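Long-range contacts in PrgZ (Enterococcus faecalis, PDB 4FAJ), which binds a peptide pheromone as a membrane-anchored extracellular receptor and is probably involved in peptide uptake, as a member of the family 5 solute-binding proteins: residues L297-Y301 with G420-K424; D308-S312 with L538-K542; N318-M324 with V527-V533. All blocks are in the same frame, centred on the assembly; numbering follows the deposited sequence.

Contacts 2 and 3 tie the same two antiparallel strands, 311-324 and 528-539, at different points along their length; their centres lie about 29 Å apart. Contact 1 sits beside this pair, its centre about 19 Å from that of contact 2 and about 17 Å from that of contact 3. It touches contact 2 directly, where L297 CD1 packs 3.5 Å from Y311 CD2 and also meets L538. The bound peptide relates the other two: A298, F422 and E423 of contact 1 and N318, M320, F531 and V533 of contact 3 all reach it. Contact 1 alone carries a bound zinc ion, whereas contact 2 is a surface junction.

Contact 1: residues L297-Y301 with G420-K424; sequences LAGEY and GEFEK. With ZN (zinc ion), chain F.
The F422 ring takes the methyl of A298 over one face, CB standing 3.7 Å from the ring centroid and only 7° off the normal, a CH-pi contact almost centred on the ring. At its rim the phenylalanine meets a second ring: Y301 CD2 lies 3.9 Å from F422 CZ, an approach in which each ring presents its edge to the other. F422 CZ also comes 3.5 Å from A298 O, and its CE1 reaches the backbone N of G299. The phenol edge of Y301 additionally faces the E421 carboxylate, whose plane is turned 68° from the ring. No hydrogen bond joins these two groups; a zinc ion lies between them, bound by Y301 OH at 2.0 Å and by E421 OE2 at 2.0 Å. With CG anti to the backbone N (chi1 -180°) and the rest of the chain extended, E421 carries OE2 out to the metal. The tyrosine arrives from the opposite direction. E279 supplies a third protein ligand, while E421 OE1 accepts a hydrogen bond from I280 N, which should limit rotation of the carboxylate. The metal is thus held by side chains of helices 299-305 and 421-437 together with E279, next to the apolar packing of A298 and F422 against the bound peptide: a Glu-Glu-Tyr zinc site bridging separate chain segments.

Contact 2: residues D308-S312 with L538-K542; sequences DKEYS and LEKSK
A type I beta turn from D308 to Y311 leads into strand 311-324 and lies against the end of strand 528-539, where Y311 and L538 form an antiparallel, non-hydrogen-bonded pair. An Asx turn overlaps its start: D308 OD2 accepts from E310 N at 2.8 Å, through the lone pair anti to the other carboxylate oxygen. E310 holds the opposing chain by its carbonyl O and by its carboxylate. The carbonyl O of E310 receives E539 N at 3.0 Å and is also approached by the CA-H of L538. The side chain, with CG anti to the carbonyl carbon (chi1 -73°) and extended beyond, runs past E539 O to S541. There E310 OE2 accepts from S541 N at 3.0 Å, the donor standing 48° out of the carboxylate plane. In one of two conformers of the serine, S541 OG also donates to E310 OE2, on the lone pair anti to OE1; this second bond is less certain. OE1 turns to a water, which donates to it and accepts from K540 NZ; the ammonium itself stays 5.0 Å from E310 OE1, so the opposite charges are linked through solvent. On the apolar side, L538 CD2 lies 4.3 Å from Y311 CB and 4.2 Å from D308 CB. Y287 serves both charged groups, its OH bonding E310 OE1 while its backbone O accepts from K540 NZ. Beyond L538, strand 294-297 continues the sheet through a backbone bond to A295.

Contact 3: residues N318-M324 with V527-V533; sequences NTMFLEM and VVPIFQV
M320 lies side by side with F531, its CB over one face of the ring, 4.0 Å from the centroid and toward the rim, while its CG meets CZ at 3.6 Å. F531 has CG between its backbone N and carbonyl carbon (chi1 66°), the crowded position, which swings the ring alongside the methionine. V533 CG2 closes on M320 CG and on the N318 amide. Further along, I530 CD1 reaches L322 CG at 3.8 Å, and M324 CE touches V528 CG2, the two side chains crossing at about a right angle. On the other side of the sheet, T319 CG2 stands over one face of the F321 ring and beside P529, while V527 CG2 touches F321 CD1 at 3.6 Å. Five backbone hydrogen bonds hold these antiparallel strands, among them M320 N to F531 O at 2.9 Å and I530 N to M320 O at 2.9 Å. I530 and F531 together face M320, a classic beta bulge. Outward, strand 464-470 flanks strand 311-324, and L351 packs on I530 and F531. Buried polar ends find partners beyond the pair: T319 OG1 bonds V366 O, and E323 OE2 is met by H491 and S467. N318 ND2 donates to a polar side chain of the bound peptide and, weakly, to W469 O. A largely apolar, backbone-bonded strand pair thus offers the ligand the N318 amide N-H and an edge-to-face partner in F531, with M320 and V533 packing beside them.

Contact 1: residues L297-Y301 with G420-K424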
ATOM      1  N   LEU A 297     -13.363  -7.633  11.436  1.00 15.35           N
ATOM      2  CA  LEU A 297     -13.646  -9.035  11.773  1.00 16.08           C
ATOM      3  C   LEU A 297     -12.683 -10.035  11.116  1.00 15.88           C
ATOM      4  O   LEU A 297     -12.239  -9.840   9.989  1.00 16.31           O
ATOM      5  CB  LEU A 297     -15.073  -9.384  11.344  1.00 16.07           C
ATOM      6  CG  LEU A 297     -16.226  -8.635  12.008  1.00 17.15           C
ATOM      7  CD1 LEU A 297     -17.549  -8.941  11.311  1.00 17.22           C
ATOM      8  CD2 LEU A 297     -16.318  -8.955  13.498  1.00 17.37           C
ATOM      9  N   ALA A 298     -12.386 -11.115  11.843  1.00 16.67           N
ATOM     10  CA  ALA A 298     -11.625 -12.251  11.327  1.00 16.45           C
ATOM     11  C   ALA A 298     -11.827 -13.454  12.242  1.00 16.75           C
ATOM     12  O   ALA A 298     -12.360 -13.307  13.333  1.00 16.89           O
ATOM     13  CB  ALA A 298     -10.156 -11.907  11.246  1.00 16.10           C
ATOM     14  N   GLY A 299     -11.386 -14.627  11.790  1.00 17.09           N
ATOM     15  CA  GLY A 299     -11.446 -15.869  12.577  1.00 18.00           C
ATOM     16  C   GLY A 299     -12.801 -16.174  13.184  1.00 18.86           C
ATOM     17  O   GLY A 299     -13.832 -16.010  12.539  1.00 18.48           O
ATOM     18  N   GLU A 300     -12.798 -16.629  14.435  1.00 20.09           N
ATOM     19  CA  GLU A 300     -14.031 -16.998  15.115  1.00 21.24           C
ATOM     20  C   GLU A 300     -15.037 -15.838  15.181  1.00 19.79           C
ATOM     21  O   GLU A 300     -16.242 -16.070  15.143  1.00 19.44           O
ATOM     22  CB  GLU A 300     -13.710 -17.539  16.507  1.00 22.87           C
ATOM     23  CG  GLU A 300     -14.907 -17.914  17.377  1.00 29.40           C
ATOM     24  CD  GLU A 300     -15.717 -19.105  16.860  1.00 35.63           C
ATOM     25  OE1 GLU A 300     -15.245 -19.835  15.947  1.00 40.00           O
ATOM     26  OE2 GLU A 300     -16.837 -19.309  17.388  1.00 39.42           O
ATOM     27  N   TYR A 301     -14.550 -14.601  15.259  1.00 17.94           N
ATOM     28  CA  TYR A 301     -15.434 -13.435  15.314  1.00 17.50           C
ATOM     29  C   TYR A 301     -16.180 -13.279  13.985  1.00 17.42           C
ATOM     30  O   TYR A 301     -17.375 -13.006  13.966  1.00 17.08           O
ATOM     31  CB  TYR A 301     -14.643 -12.157  15.617  1.00 17.18           C
ATOM     32  CG  TYR A 301     -13.752 -12.242  16.837  1.00 15.73           C
ATOM     33  CD1 TYR A 301     -14.290 -12.138  18.120  1.00 16.44           C
ATOM     34  CD2 TYR A 301     -12.379 -12.422  16.714  1.00 15.38           C
ATOM     35  CE1 TYR A 301     -13.477 -12.209  19.260  1.00 16.49           C
ATOM     36  CE2 TYR A 301     -11.551 -12.515  17.862  1.00 15.12           C
ATOM     37  CZ  TYR A 301     -12.113 -12.397  19.120  1.00 15.75           C
ATOM     38  OH  TYR A 301     -11.315 -12.453  20.247  1.00 15.12           O
ATOM     39  N   GLY A 420      -0.729  -6.530  16.351  1.00 20.26           N
ATOM     40  CA  GLY A 420      -2.195  -6.718  16.365  1.00 19.04           C
ATOM     41  C   GLY A 420      -2.609  -8.181  16.523  1.00 17.96           C
ATOM     42  O   GLY A 420      -1.803  -9.105  16.300  1.00 17.30           O
ATOM     43  N   GLU A 421      -3.863  -8.412  16.907  1.00 16.51           N
ATOM     44  CA  GLU A 421      -4.287  -9.765  17.282  1.00 16.36           C
ATOM     45  C   GLU A 421      -4.031 -10.779  16.172  1.00 16.04           C
ATOM     46  O   GLU A 421      -3.391 -11.810  16.391  1.00 16.51           O
ATOM     47  CB  GLU A 421      -5.776  -9.805  17.656  1.00 15.91           C
ATOM     48  CG  GLU A 421      -6.250 -11.193  18.063  1.00 15.30           C
ATOM     49  CD  GLU A 421      -7.706 -11.238  18.476  1.00 14.75           C
ATOM     50  OE1 GLU A 421      -8.425 -10.237  18.271  1.00 13.75           O
ATOM     51  OE2 GLU A 421      -8.123 -12.283  19.035  1.00 14.37           O
ATOM     52  N   PHE A 422      -4.558 -10.499  14.984  1.00 15.79           N
ATOM     53  CA  PHE A 422      -4.515 -11.486  13.906  1.00 15.88           C
ATOM     54  C   PHE A 422      -3.201 -11.530  13.145  1.00 15.87           C
ATOM     55  O   PHE A 422      -2.893 -12.542  12.540  1.00 16.82           O
ATOM     56  CB  PHE A 422      -5.733 -11.350  12.993  1.00 15.59           C
ATOM     57  CG  PHE A 422      -6.943 -12.015  13.571  1.00 16.23           C
ATOM     58  CD1 PHE A 422      -7.232 -13.333  13.267  1.00 16.45           C
ATOM     59  CD2 PHE A 422      -7.733 -11.351  14.502  1.00 16.94           C
ATOM     60  CE1 PHE A 422      -8.326 -13.971  13.841  1.00 16.36           C
ATOM     61  CE2 PHE A 422      -8.838 -11.990  15.093  1.00 16.49           C
ATOM     62  CZ  PHE A 422      -9.121 -13.299  14.763  1.00 17.36           C
ATOM     63  N   GLU A 423      -2.399 -10.474  13.234  1.00 16.38           N
ATOM     64  CA  GLU A 423      -1.058 -10.520  12.664  1.00 16.53           C
ATOM     65  C   GLU A 423      -0.186 -11.470  13.497  1.00 16.80           C
ATOM     66  O   GLU A 423       0.516 -12.321  12.952  1.00 16.23           O
ATOM     67  CB  GLU A 423      -0.462  -9.115  12.543  1.00 16.65           C
ATOM     68  CG  GLU A 423      -1.163  -8.239  11.475  1.00 17.58           C
ATOM     69  CD  GLU A 423      -2.565  -7.762  11.870  1.00 20.21           C
ATOM     70  OE1 GLU A 423      -2.797  -7.516  13.068  1.00 19.27           O
ATOM     71  OE2 GLU A 423      -3.440  -7.625  10.978  1.00 20.41           O
ATOM     72  N   LYS A 424      -0.259 -11.343  14.820  1.00 17.39           N
ATOM     73  CA  LYS A 424       0.414 -12.281  15.715  1.00 18.65           C
ATOM     74  C   LYS A 424      -0.061 -13.723  15.511  1.00 18.46           C
ATOM     75  O   LYS A 424       0.754 -14.648  15.478  1.00 18.35           O
ATOM     76  CB  LYS A 424       0.212 -11.849  17.176  1.00 19.20           C
ATOM     77  CG  LYS A 424       0.886 -12.750  18.184  1.00 22.61           C
ATOM     78  CD  LYS A 424       0.768 -12.193  19.599  1.00 25.56           C
ATOM     79  CE  LYS A 424       1.253 -13.202  20.622  1.00 28.49           C
ATOM     80  NZ  LYS A 424       0.158 -14.137  21.003  1.00 29.55           N
TER
HETATM   81 ZN    ZN F 604      -9.457 -11.743  20.438  1.00 16.92          ZN

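Contact 2: residues D308-S312 with L538-K542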
ATOM      1  N   ASP A 308     -24.831 -11.643   9.879  1.00 28.36           N
ATOM      2  CA  ASP A 308     -25.425 -10.411  10.386  1.00 28.15           C
ATOM      3  C   ASP A 308     -25.786  -9.486   9.230  1.00 27.32           C
ATOM      4  O   ASP A 308     -25.087  -9.438   8.218  1.00 26.85           O
ATOM      5  CB  ASP A 308     -24.452  -9.705  11.335  1.00 28.09           C
ATOM      6  CG  ASP A 308     -25.110  -8.608  12.145  1.00 28.63           C
ATOM      7  OD1 ASP A 308     -25.410  -8.855  13.321  1.00 31.50           O
ATOM      8  OD2 ASP A 308     -25.316  -7.497  11.619  1.00 29.78           O
ATOM      9  N   LYS A 309     -26.869  -8.735   9.392  1.00 27.10           N
ATOM     10  CA  LYS A 309     -27.313  -7.811   8.350  1.00 26.88           C
ATOM     11  C   LYS A 309     -26.295  -6.703   8.086  1.00 24.80           C
ATOM     12  O   LYS A 309     -26.287  -6.129   7.012  1.00 24.39           O
ATOM     13  CB  LYS A 309     -28.679  -7.204   8.695  1.00 28.17           C
ATOM     14  CG  LYS A 309     -28.674  -6.308   9.916  1.00 31.06           C
ATOM     15  CD  LYS A 309     -30.068  -5.798  10.268  1.00 34.63           C
ATOM     16  CE  LYS A 309     -29.993  -4.835  11.450  1.00 36.24           C
ATOM     17  NZ  LYS A 309     -29.326  -5.438  12.629  1.00 38.64           N
ATOM     18  N   GLU A 310     -25.442  -6.408   9.070  1.00 23.09           N
ATOM     19  CA  GLU A 310     -24.453  -5.336   8.946  1.00 21.57           C
ATOM     20  C   GLU A 310     -23.037  -5.835   8.590  1.00 20.20           C
ATOM     21  O   GLU A 310     -22.103  -5.045   8.552  1.00 19.28           O
ATOM     22  CB  GLU A 310     -24.455  -4.490  10.225  1.00 21.35           C
ATOM     23  CG  GLU A 310     -25.701  -3.617  10.313  1.00 22.00           C
ATOM     24  CD  GLU A 310     -25.828  -2.830  11.606  1.00 22.80           C
ATOM     25  OE1 GLU A 310     -25.249  -3.235  12.642  1.00 22.10           O
ATOM     26  OE2 GLU A 310     -26.524  -1.793  11.579  1.00 24.06           O
ATOM     27  N   TYR A 311     -22.913  -7.129   8.307  1.00 19.30           N
ATOM     28  CA  TYR A 311     -21.651  -7.756   7.881  1.00 18.84           C
ATOM     29  C   TYR A 311     -21.387  -7.521   6.391  1.00 18.36           C
ATOM     30  O   TYR A 311     -22.306  -7.594   5.572  1.00 17.96           O
ATOM     31  CB  TYR A 311     -21.717  -9.275   8.135  1.00 18.78           C
ATOM     32  CG  TYR A 311     -20.463 -10.056   7.739  1.00 18.55           C
ATOM     33  CD1 TYR A 311     -20.335 -10.631   6.471  1.00 19.57           C
ATOM     34  CD2 TYR A 311     -19.413 -10.227   8.644  1.00 18.11           C
ATOM     35  CE1 TYR A 311     -19.182 -11.363   6.114  1.00 19.01           C
ATOM     36  CE2 TYR A 311     -18.267 -10.946   8.300  1.00 18.80           C
ATOM     37  CZ  TYR A 311     -18.153 -11.511   7.035  1.00 19.87           C
ATOM     38  OH  TYR A 311     -17.003 -12.225   6.717  1.00 21.25           O
ATOM     39  N   SER A 312     -20.130  -7.261   6.036  1.00 17.66           N
ATOM     40  CA  SER A 312     -19.717  -7.321   4.627  1.00 18.13           C
ATOM     41  C   SER A 312     -18.278  -7.818   4.533  1.00 17.74           C
ATOM     42  O   SER A 312     -17.512  -7.639   5.464  1.00 17.29           O
ATOM     43  CB  SER A 312     -19.842  -5.948   3.967  1.00 17.54           C
ATOM     44  OG  SER A 312     -18.912  -5.027   4.516  1.00 18.61           O
ATOM     45  N   LEU A 538     -18.268  -5.252  10.477  1.00 17.90           N
ATOM     46  CA  LEU A 538     -19.611  -4.776  10.717  1.00 18.19           C
ATOM     47  C   LEU A 538     -19.608  -3.288  10.436  1.00 18.02           C
ATOM     48  O   LEU A 538     -18.634  -2.610  10.735  1.00 17.42           O
ATOM     49  CB  LEU A 538     -20.011  -5.014  12.168  1.00 18.91           C
ATOM     50  CG  LEU A 538     -20.003  -6.467  12.632  1.00 19.28           C
ATOM     51  CD1 LEU A 538     -20.242  -6.559  14.146  1.00 20.78           C
ATOM     52  CD2 LEU A 538     -21.041  -7.273  11.845  1.00 20.48           C
ATOM     53  N   GLU A 539     -20.690  -2.767   9.864  1.00 18.63           N
ATOM     54  CA  GLU A 539     -20.819  -1.323   9.688  1.00 18.84           C
ATOM     55  C   GLU A 539     -22.255  -0.900   9.934  1.00 18.95           C
ATOM     56  O   GLU A 539     -23.182  -1.532   9.445  1.00 19.21           O
ATOM     57  CB  GLU A 539     -20.342  -0.902   8.292  1.00 19.28           C
ATOM     58  CG  GLU A 539     -20.395   0.599   8.057  1.00 21.82           C
ATOM     59  CD  GLU A 539     -19.537   1.037   6.889  1.00 27.11           C
ATOM     60  OE1 GLU A 539     -18.297   0.980   7.013  1.00 30.94           O
ATOM     61  OE2 GLU A 539     -20.106   1.438   5.849  1.00 32.22           O
ATOM     62  N   LYS A 540     -22.441   0.150  10.723  1.00 19.15           N
ATOM     63  CA  LYS A 540     -23.789   0.555  11.112  1.00 19.76           C
ATOM     64  C   LYS A 540     -24.548   0.951   9.845  1.00 19.96           C
ATOM     65  O   LYS A 540     -23.980   1.574   8.943  1.00 19.28           O
ATOM     66  CB  LYS A 540     -23.760   1.708  12.120  1.00 19.92           C
ATOM     67  CG  LYS A 540     -23.059   1.396  13.451  1.00 19.58           C
ATOM     68  CD  LYS A 540     -23.905   0.532  14.371  1.00 19.85           C
ATOM     69  CE  LYS A 540     -23.185   0.266  15.704  1.00 20.17           C
ATOM     70  NZ  LYS A 540     -24.020  -0.502  16.661  1.00 19.78           N
ATOM     71  N   SER A 541     -25.827   0.581   9.805  0.50 20.70           N
ATOM     72  CA  SER A 541     -26.709   0.833   8.658  0.50 20.91           C
ATOM     73  C   SER A 541     -26.828   2.316   8.325  0.50 21.34           C
ATOM     74  O   SER A 541     -26.963   2.683   7.159  0.50 21.25           O
ATOM     75  CB  SER A 541     -28.109   0.283   8.943  0.50 21.41           C
ATOM     76  OG  SER A 541     -28.060  -1.072   9.352  0.50 20.73           O
ATOM     77  N   LYS A 542     -26.766   3.163   9.351  1.00 21.85           N
ATOM     78  CA  LYS A 542     -26.939   4.617   9.186  1.00 22.29           C
ATOM     79  C   LYS A 542     -25.835   5.267   8.328  1.00 21.84           C
ATOM     80  O   LYS A 542     -26.033   6.361   7.792  1.00 21.27           O
ATOM     81  CB  LYS A 542     -26.998   5.301  10.561  1.00 22.87           C
ATOM     82  CG  LYS A 542     -25.627   5.386  11.244  1.00 23.98           C
ATOM     83  CD  LYS A 542     -25.689   5.760  12.732  1.00 25.21           C
ATOM     84  CE  LYS A 542     -24.267   5.827  13.293  1.00 25.09           C
ATOM     85  NZ  LYS A 542     -24.157   5.959  14.773  1.00 26.94           N
TER
HETATM   86  O   HOH W   1     -25.776  -2.303  15.332  1.00 26.38           O

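Contact 3: residues N318-M324 with V527-V533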
ATOM      1  N   ASN A 318      -4.466  -6.992  -2.696  1.00 11.70           N
ATOM      2  CA  ASN A 318      -3.530  -6.891  -1.582  1.00 11.55           C
ATOM      3  C   ASN A 318      -3.024  -8.302  -1.268  1.00 11.69           C
ATOM      4  O   ASN A 318      -3.802  -9.162  -0.890  1.00 12.27           O
ATOM      5  CB  ASN A 318      -4.295  -6.233  -0.420  1.00 11.11           C
ATOM      6  CG  ASN A 318      -3.505  -6.086   0.890  1.00 11.99           C
ATOM      7  OD1 ASN A 318      -4.117  -5.745   1.917  1.00 11.90           O
ATOM      8  ND2 ASN A 318      -2.179  -6.288   0.873  1.00 11.21           N
ATOM      9  N   THR A 319      -1.727  -8.534  -1.478  1.00 11.85           N
ATOM     10  CA  THR A 319      -1.105  -9.815  -1.177  1.00 11.90           C
ATOM     11  C   THR A 319      -0.255  -9.666   0.094  1.00 12.40           C
ATOM     12  O   THR A 319       0.550  -8.735   0.197  1.00 12.55           O
ATOM     13  CB  THR A 319      -0.203 -10.275  -2.339  1.00 12.00           C
ATOM     14  OG1 THR A 319      -0.998 -10.451  -3.528  1.00 11.10           O
ATOM     15  CG2 THR A 319       0.517 -11.602  -1.992  1.00 10.61           C
ATOM     16  N   MET A 320      -0.438 -10.571   1.049  1.00 13.43           N
ATOM     17  CA  MET A 320       0.471 -10.663   2.203  1.00 14.18           C
ATOM     18  C   MET A 320       1.579 -11.687   1.889  1.00 14.87           C
ATOM     19  O   MET A 320       1.301 -12.794   1.406  1.00 14.35           O
ATOM     20  CB  MET A 320      -0.281 -11.060   3.480  1.00 14.52           C
ATOM     21  CG  MET A 320      -1.205  -9.995   4.034  1.00 16.37           C
ATOM     22  SD  MET A 320      -0.385  -8.449   4.514  1.00 17.34           S
ATOM     23  CE  MET A 320       0.823  -9.026   5.713  1.00 17.93           C
ATOM     24  N   PHE A 321       2.828 -11.288   2.153  1.00 15.07           N
ATOM     25  CA  PHE A 321       4.018 -12.086   1.844  1.00 15.99           C
ATOM     26  C   PHE A 321       4.767 -12.500   3.107  1.00 16.12           C
ATOM     27  O   PHE A 321       4.599 -11.885   4.162  1.00 15.14           O
ATOM     28  CB  PHE A 321       5.029 -11.268   1.034  1.00 16.41           C
ATOM     29  CG  PHE A 321       4.508 -10.702  -0.251  1.00 17.37           C
ATOM     30  CD1 PHE A 321       4.360 -11.505  -1.373  1.00 20.24           C
ATOM     31  CD2 PHE A 321       4.264  -9.341  -0.371  1.00 19.99           C
ATOM     32  CE1 PHE A 321       3.919 -10.973  -2.576  1.00 20.85           C
ATOM     33  CE2 PHE A 321       3.817  -8.797  -1.582  1.00 20.66           C
ATOM     34  CZ  PHE A 321       3.638  -9.613  -2.675  1.00 20.67           C
ATOM     35  N   LEU A 322       5.607 -13.534   2.973  1.00 16.63           N
ATOM     36  CA  LEU A 322       6.818 -13.662   3.781  1.00 17.34           C
ATOM     37  C   LEU A 322       7.946 -13.088   2.942  1.00 17.61           C
ATOM     38  O   LEU A 322       8.352 -13.681   1.921  1.00 16.93           O
ATOM     39  CB  LEU A 322       7.139 -15.119   4.141  1.00 18.03           C
ATOM     40  CG  LEU A 322       6.370 -15.751   5.287  1.00 18.79           C
ATOM     41  CD1 LEU A 322       6.869 -17.155   5.539  1.00 19.94           C
ATOM     42  CD2 LEU A 322       6.495 -14.940   6.555  1.00 19.82           C
ATOM     43  N   GLU A 323       8.411 -11.901   3.324  1.00 17.77           N
ATOM     44  CA  GLU A 323       9.602 -11.343   2.724  1.00 18.07           C
ATOM     45  C   GLU A 323      10.802 -11.984   3.397  1.00 17.88           C
ATOM     46  O   GLU A 323      10.755 -12.306   4.584  1.00 18.18           O
ATOM     47  CB  GLU A 323       9.644  -9.824   2.874  1.00 18.59           C
ATOM     48  CG  GLU A 323       8.625  -9.117   2.023  1.00 22.14           C
ATOM     49  CD  GLU A 323       8.908  -7.629   1.882  1.00 25.84           C
ATOM     50  OE1 GLU A 323       9.813  -7.274   1.090  1.00 29.20           O
ATOM     51  OE2 GLU A 323       8.212  -6.828   2.537  1.00 28.77           O
ATOM     52  N   MET A 324      11.872 -12.163   2.632  1.00 17.22           N
ATOM     53  CA  MET A 324      13.033 -12.926   3.075  1.00 17.39           C
ATOM     54  C   MET A 324      14.307 -12.130   2.816  1.00 18.14           C
ATOM     55  O   MET A 324      14.552 -11.702   1.683  1.00 17.95           O
ATOM     56  CB  MET A 324      13.100 -14.245   2.309  1.00 17.28           C
ATOM     57  CG  MET A 324      12.044 -15.261   2.718  1.00 16.03           C
ATOM     58  SD  MET A 324      11.926 -16.684   1.591  1.00 15.59           S
ATOM     59  CE  MET A 324      11.468 -15.886   0.071  1.00 15.35           C
ATOM     60  N   VAL A 527      10.329 -14.168  -2.999  1.00 14.55           N
ATOM     61  CA  VAL A 527       9.293 -13.719  -2.064  1.00 14.55           C
ATOM     62  C   VAL A 527       8.231 -14.824  -2.013  1.00 14.66           C
ATOM     63  O   VAL A 527       8.002 -15.486  -3.025  1.00 15.25           O
ATOM     64  CB  VAL A 527       8.661 -12.388  -2.524  1.00 14.56           C
ATOM     65  CG1 VAL A 527       7.756 -12.589  -3.766  1.00 13.97           C
ATOM     66  CG2 VAL A 527       7.909 -11.731  -1.385  1.00 14.12           C
ATOM     67  N   VAL A 528       7.621 -15.048  -0.849  1.00 14.55           N
ATOM     68  CA  VAL A 528       6.611 -16.112  -0.687  1.00 15.35           C
ATOM     69  C   VAL A 528       5.218 -15.485  -0.546  1.00 14.66           C
ATOM     70  O   VAL A 528       4.933 -14.875   0.482  1.00 14.83           O
ATOM     71  CB  VAL A 528       6.868 -16.975   0.571  1.00 15.23           C
ATOM     72  CG1 VAL A 528       5.716 -17.999   0.788  1.00 17.05           C
ATOM     73  CG2 VAL A 528       8.201 -17.691   0.475  1.00 17.05           C
ATOM     74  N   PRO A 529       4.362 -15.616  -1.571  1.00 14.62           N
ATOM     75  CA  PRO A 529       2.985 -15.119  -1.430  1.00 14.39           C
ATOM     76  C   PRO A 529       2.137 -16.079  -0.609  1.00 14.72           C
ATOM     77  O   PRO A 529       2.187 -17.309  -0.813  1.00 14.25           O
ATOM     78  CB  PRO A 529       2.479 -15.005  -2.877  1.00 14.87           C
ATOM     79  CG  PRO A 529       3.441 -15.702  -3.725  1.00 14.71           C
ATOM     80  CD  PRO A 529       4.607 -16.186  -2.907  1.00 14.95           C
ATOM     81  N   ILE A 530       1.380 -15.519   0.329  1.00 14.08           N
ATOM     82  CA  ILE A 530       0.637 -16.315   1.282  1.00 14.58           C
ATOM     83  C   ILE A 530      -0.843 -16.248   0.965  1.00 14.00           C
ATOM     84  O   ILE A 530      -1.418 -17.238   0.534  1.00 14.01           O
ATOM     85  CB  ILE A 530       0.880 -15.873   2.741  1.00 14.38           C
ATOM     86  CG1 ILE A 530       2.384 -15.788   3.041  1.00 16.23           C
ATOM     87  CG2 ILE A 530       0.231 -16.888   3.702  1.00 16.10           C
ATOM     88  CD1 ILE A 530       2.696 -15.071   4.363  1.00 17.80           C
ATOM     89  N   PHE A 531      -1.457 -15.087   1.187  1.00 13.97           N
ATOM     90  CA  PHE A 531      -2.882 -14.922   0.918  1.00 13.89           C
ATOM     91  C   PHE A 531      -3.236 -13.528   0.407  1.00 13.72           C
ATOM     92  O   PHE A 531      -2.478 -12.578   0.572  1.00 13.33           O
ATOM     93  CB  PHE A 531      -3.711 -15.270   2.148  1.00 14.96           C
ATOM     94  CG  PHE A 531      -3.523 -14.340   3.310  1.00 14.80           C
ATOM     95  CD1 PHE A 531      -2.537 -14.580   4.245  1.00 16.99           C
ATOM     96  CD2 PHE A 531      -4.371 -13.247   3.500  1.00 17.07           C
ATOM     97  CE1 PHE A 531      -2.357 -13.732   5.344  1.00 16.71           C
ATOM     98  CE2 PHE A 531      -4.206 -12.400   4.601  1.00 16.96           C
ATOM     99  CZ  PHE A 531      -3.192 -12.641   5.518  1.00 16.50           C
ATOM    100  N   GLN A 532      -4.393 -13.453  -0.248  1.00 13.55           N
ATOM    101  CA  GLN A 532      -4.974 -12.217  -0.736  1.00 12.63           C
ATOM    102  C   GLN A 532      -6.022 -11.797   0.279  1.00 13.58           C
ATOM    103  O   GLN A 532      -6.916 -12.582   0.643  1.00 13.15           O
ATOM    104  CB  GLN A 532      -5.601 -12.419  -2.118  1.00 11.98           C
ATOM    105  CG  GLN A 532      -6.282 -11.167  -2.678  1.00 10.88           C
ATOM    106  CD  GLN A 532      -6.763 -11.298  -4.103  1.00 11.09           C
ATOM    107  OE1 GLN A 532      -6.543 -12.318  -4.760  1.00 14.08           O
ATOM    108  NE2 GLN A 532      -7.425 -10.238  -4.605  1.00 10.40           N
ATOM    109  N   VAL A 533      -5.905 -10.545   0.708  1.00 13.80           N
ATOM    110  CA  VAL A 533      -6.651 -10.006   1.827  1.00 13.86           C
ATOM    111  C   VAL A 533      -8.092  -9.693   1.451  1.00 14.37           C
ATOM    112  O   VAL A 533      -8.348  -8.954   0.493  1.00 13.97           O
ATOM    113  CB  VAL A 533      -6.001  -8.699   2.344  1.00 13.81           C
ATOM    114  CG1 VAL A 533      -6.854  -8.046   3.436  1.00 13.70           C
ATOM    115  CG2 VAL A 533      -4.584  -8.958   2.851  1.00 13.78           C
TER